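Chitinase (Chromobacterium violaceum, PDB 4TXG) probably hydrolyses the glycosidic bonds of chitin and probably binds chitin and other carbohydrate. Local coordinates at residues H192-G195 / L199-N202; V457-P462 / A589-A594. All coordinates share one frame; numbering follows the deposited sequence.

Overall arrangement
The two contacts show how one barrel sheet is finished at a strand end and clad on its outside. Strands 185-193 and 457-462, second and seventh in the parallel (βα)8 barrel, each supply one segment. In interaction 1 a short antiparallel strand, 199-200, returns along the end of strand 185-193; in interaction 2 helix 582-594 packs on the outer side of strand 457-462. Interaction 1 closes along the chain before interaction 2 opens. Their centres lie 31 Å apart and their nearest atoms about 19 Å, so the sheet joins them without direct touch. In this family the substrate cleft probably opens at the C-terminal strand ends, the end where interaction 1 lies.

Interaction 1: H192-G195 / L199-N202; sequences HVDG and LSVN
His192 and Ser200 face each other as an antiparallel hydrogen-bonded pair and illustrate how a short hairpin provides for its polar atoms. Both backbone bonds of the pair form: His192 N gives its hydrogen to Ser200 O at 2.9 Å, and Ser200 N returns one to His192 O over the same distance. The imidazole, its CG placed between the backbone N and carbonyl carbon (chi1 61°), lies beneath that same Ser200 O, which stands 3.3 Å above the ring plane. From above the plane it is badly placed for a bond to ND1, and the 3.4 Å approach of His192 ND1 to Ser200 O is not one. Ser200 CB also rests over the ring in a CH-pi contact, 4.1 Å from the centroid, while Asn202 ND2 approaches CE1 at the ring edge, 3.2 Å away, with the amide turned 41° from the ring.

Ser200 OG accepts from Asn202 N at 3.0 Å. Ser200 OG also lies 2.7 Å from a water that donates to Asp194 OD2. A second water donates to OD2 and reaches Leu199 O, though other acceptors may compete for its protons. The other carboxylate oxygen, OD1, takes the Ser196 and Lys198 amides inside the connecting turn, and Leu199 N bonds to Ser296 OG. Together these features define a beta hairpin at the C-terminal end of the second barrel strand, bridged by water at its loop end and followed by an ST turn at Ser200.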
loop_
_atom_site.group_PDB
_atom_site.type_symbol
_atom_site.label_atom_id
_atom_site.label_comp_id
_atom_site.label_asym_id
_atom_site.label_seq_id
_atom_site.Cartn_x
_atom_site.Cartn_y
_atom_site.Cartn_z
ATOM N N HIS A 192 -0.229 -1.760 17.485
ATOM C CA HIS A 192 -0.921 -3.020 17.258
ATOM C C HIS A 192 -2.316 -2.935 17.854
ATOM O O HIS A 192 -2.655 -1.957 18.516
ATOM C CB HIS A 192 -0.152 -4.193 17.873
ATOM C CG HIS A 192 0.010 -4.093 19.357
ATOM N ND1 HIS A 192 1.106 -3.505 19.950
ATOM C CD2 HIS A 192 -0.786 -4.519 20.372
ATOM C CE1 HIS A 192 0.976 -3.560 21.266
ATOM N NE2 HIS A 192 -0.159 -4.178 21.545
ATOM N N VAL A 193 -3.120 -3.956 17.589
ATOM C CA VAL A 193 -4.432 -4.098 18.203
ATOM C C VAL A 193 -4.282 -4.955 19.449
ATOM O O VAL A 193 -3.873 -6.116 19.352
ATOM C CB VAL A 193 -5.428 -4.749 17.236
ATOM C CG1 VAL A 193 -6.793 -4.932 17.915
ATOM C CG2 VAL A 193 -5.541 -3.911 15.977
ATOM N N ASP A 194 -4.578 -4.403 20.621
ATOM C CA ASP A 194 -4.280 -5.154 21.834
ATOM C C ASP A 194 -5.445 -6.075 22.212
ATOM O O ASP A 194 -6.420 -6.191 21.473
ATOM C CB ASP A 194 -3.879 -4.222 23.003
ATOM C CG ASP A 194 -5.025 -3.385 23.571
ATOM O OD1 ASP A 194 -6.218 -3.676 23.356
ATOM O OD2 ASP A 194 -4.707 -2.418 24.297
ATOM N N GLY A 195 -5.308 -6.745 23.351
ATOM C CA GLY A 195 -6.287 -7.726 23.805
ATOM C C GLY A 195 -7.665 -7.165 24.106
ATOM O O GLY A 195 -8.633 -7.919 24.251
ATOM N N LEU A 199 -6.112 0.340 19.930
ATOM C CA LEU A 199 -4.839 0.727 19.341
ATOM C C LEU A 199 -3.798 0.898 20.464
ATOM O O LEU A 199 -4.053 1.591 21.443
ATOM C CB LEU A 199 -5.034 2.019 18.534
ATOM C CG LEU A 199 -3.912 2.505 17.610
ATOM C CD1 LEU A 199 -4.491 3.451 16.578
ATOM C CD2 LEU A 199 -2.811 3.196 18.409
ATOM N N SER A 200 -2.628 0.274 20.331
ATOM C CA SER A 200 -1.640 0.327 21.415
ATOM C C SER A 200 -0.202 0.378 20.922
ATOM O O SER A 200 0.140 -0.266 19.937
ATOM C CB SER A 200 -1.805 -0.890 22.340
ATOM O OG SER A 200 -0.824 -0.892 23.375
ATOM N N VAL A 201 0.638 1.132 21.626
ATOM C CA VAL A 201 2.084 1.041 21.442
ATOM C C VAL A 201 2.735 0.687 22.781
ATOM O O VAL A 201 3.911 0.980 22.999
ATOM C CB VAL A 201 2.700 2.367 20.894
ATOM C CG1 VAL A 201 2.271 2.620 19.432
ATOM C CG2 VAL A 201 2.336 3.549 21.785
ATOM N N ASN A 202 1.965 0.055 23.671
ATOM C CA ASN A 202 2.430 -0.245 25.025
ATOM C C ASN A 202 2.950 1.008 25.713
ATOM O O ASN A 202 4.000 0.982 26.355
ATOM C CB ASN A 202 3.531 -1.310 25.022
ATOM C CG ASN A 202 2.983 -2.703 24.861
ATOM O OD1 ASN A 202 2.476 -3.297 25.815
ATOM N ND2 ASN A 202 3.077 -3.233 23.656
HETATM O O HOH W 1 -1.886 -2.594 25.159
HETATM O O HOH W 2 -4.496 0.521 24.393
#

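Interaction 2: V457-P462 / A589-A594; sequences VNMGVP and AAWIDA
Met459 meets Trp591 and Ile592 where a barrel strand is covered by a helix, a worked case of side-chain shape deciding which atoms touch. The methionine directs its CB toward the helix, and CG, anti to the carbonyl carbon (chi1 -58°), is the atom that arrives. It comes to the rim of the six-membered indole ring, near the ring plane, 3.7 Å from CZ3 and 3.9 Å from CH2. The chain then bends at chi2 and again at chi3, so the thioether curls back instead of running on along the indole; the contact is therefore made by methylene against ring edge, with sulfur set farther away.

With Trp591 CG anti to the backbone N (chi1 175°) and the ring turned about perpendicular at chi2, the benzene end of the indole points to the strand. Its NE1 is spent on Asp442 OD1, a bond that helps fix the ring's rotation, and Tyr445 of helix 441-448 meets the same indole edge-to-face. Tyr445 and Thr441 also touch Met459, so residues of two helices pack against it. Beside the tryptophan, Ile592 is folded at both torsions and presents CD1 to Met459 CG at 4.3 Å, while also touching Val600 on the next strand. This apolar packing belongs to the last beta-alpha-beta crossover of a TIM barrel, here interrupted between strand and helix by a long insertion that includes a small antiparallel sheet.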
loop_
_atom_site.group_PDB
_atom_site.type_symbol
_atom_site.label_atom_id
_atom_site.label_comp_id
_atom_site.label_asym_id
_atom_site.label_seq_id
_atom_site.Cartn_x
_atom_site.Cartn_y
_atom_site.Cartn_z
ATOM N N VAL A 457 -3.471 8.010 -4.573
ATOM C CA VAL A 457 -2.612 6.825 -4.620
ATOM C C VAL A 457 -1.140 7.214 -4.475
ATOM O O VAL A 457 -0.676 8.126 -5.158
ATOM C CB VAL A 457 -2.783 6.047 -5.948
ATOM C CG1 VAL A 457 -1.903 4.799 -5.960
ATOM C CG2 VAL A 457 -4.255 5.664 -6.166
ATOM N N ASN A 458 -0.415 6.529 -3.596
ATOM C CA ASN A 458 1.042 6.687 -3.509
ATOM C C ASN A 458 1.703 5.328 -3.668
ATOM O O ASN A 458 1.239 4.344 -3.099
ATOM C CB ASN A 458 1.443 7.324 -2.183
ATOM C CG ASN A 458 0.589 8.535 -1.855
ATOM O OD1 ASN A 458 0.801 9.623 -2.377
ATOM N ND2 ASN A 458 -0.411 8.332 -1.022
ATOM N N MET A 459 2.782 5.266 -4.440
ATOM C CA MET A 459 3.425 3.984 -4.700
ATOM C C MET A 459 4.654 3.790 -3.820
ATOM O O MET A 459 5.461 4.709 -3.659
ATOM C CB MET A 459 3.807 3.880 -6.180
ATOM C CG MET A 459 2.611 4.039 -7.117
ATOM S SD MET A 459 1.202 2.985 -6.732
ATOM C CE MET A 459 1.910 1.352 -6.951
ATOM N N GLY A 460 4.798 2.589 -3.259
ATOM C CA GLY A 460 5.912 2.305 -2.365
ATOM C C GLY A 460 7.183 1.862 -3.075
ATOM O O GLY A 460 7.132 1.178 -4.092
ATOM N N VAL A 461 8.326 2.249 -2.516
ATOM C CA VAL A 461 9.625 1.746 -2.954
ATOM C C VAL A 461 10.416 1.301 -1.725
ATOM O O VAL A 461 10.198 1.825 -0.620
ATOM C CB VAL A 461 10.441 2.813 -3.719
ATOM C CG1 VAL A 461 9.709 3.255 -4.979
ATOM C CG2 VAL A 461 10.757 4.009 -2.814
ATOM N N PRO A 462 11.324 0.328 -1.900
ATOM C CA PRO A 462 12.105 -0.175 -0.767
ATOM C C PRO A 462 13.446 0.527 -0.605
ATOM O O PRO A 462 14.099 0.817 -1.605
ATOM C CB PRO A 462 12.327 -1.641 -1.135
ATOM C CG PRO A 462 12.483 -1.589 -2.635
ATOM C CD PRO A 462 11.523 -0.508 -3.104
ATOM N N ALA A 589 10.535 7.952 -10.301
ATOM C CA ALA A 589 10.105 9.323 -10.061
ATOM C C ALA A 589 9.577 9.962 -11.342
ATOM O O ALA A 589 8.608 10.720 -11.306
ATOM C CB ALA A 589 11.251 10.153 -9.486
ATOM N N ALA A 590 10.207 9.660 -12.475
ATOM C CA ALA A 590 9.721 10.185 -13.747
ATOM C C ALA A 590 8.323 9.649 -14.030
ATOM O O ALA A 590 7.445 10.383 -14.492
ATOM C CB ALA A 590 10.674 9.825 -14.889
ATOM N N TRP A 591 8.133 8.367 -13.732
ATOM C CA TRP A 591 6.859 7.683 -13.936
ATOM C C TRP A 591 5.759 8.267 -13.037
ATOM O O TRP A 591 4.615 8.421 -13.463
ATOM C CB TRP A 591 7.057 6.181 -13.692
ATOM C CG TRP A 591 5.809 5.334 -13.748
ATOM C CD1 TRP A 591 5.302 4.682 -14.829
ATOM C CD2 TRP A 591 4.931 5.050 -12.653
ATOM N NE1 TRP A 591 4.151 3.999 -14.473
ATOM C CE2 TRP A 591 3.904 4.217 -13.144
ATOM C CE3 TRP A 591 4.924 5.413 -11.301
ATOM C CZ2 TRP A 591 2.873 3.750 -12.331
ATOM C CZ3 TRP A 591 3.900 4.946 -10.494
ATOM C CH2 TRP A 591 2.886 4.128 -11.014
ATOM N N ILE A 592 6.119 8.593 -11.798
ATOM C CA ILE A 592 5.211 9.250 -10.855
ATOM C C ILE A 592 4.741 10.586 -11.413
ATOM O O ILE A 592 3.538 10.890 -11.424
ATOM C CB ILE A 592 5.898 9.490 -9.468
ATOM C CG1 ILE A 592 6.118 8.165 -8.730
ATOM C CG2 ILE A 592 5.089 10.462 -8.615
ATOM C CD1 ILE A 592 4.837 7.524 -8.198
ATOM N N ASP A 593 5.689 11.397 -11.876
ATOM C CA ASP A 593 5.342 12.729 -12.344
ATOM C C ASP A 593 4.523 12.670 -13.623
ATOM O O ASP A 593 3.556 13.402 -13.770
ATOM C CB ASP A 593 6.594 13.577 -12.570
ATOM C CG ASP A 593 6.799 14.638 -11.482
ATOM O OD1 ASP A 593 5.841 14.965 -10.739
ATOM O OD2 ASP A 593 7.937 15.151 -11.374
ATOM N N ALA A 594 4.900 11.782 -14.537
ATOM C CA ALA A 594 4.217 11.696 -15.825
ATOM C C ALA A 594 2.775 11.198 -15.691
ATOM O O ALA A 594 1.897 11.617 -16.446
ATOM C CB ALA A 594 5.012 10.796 -16.782
#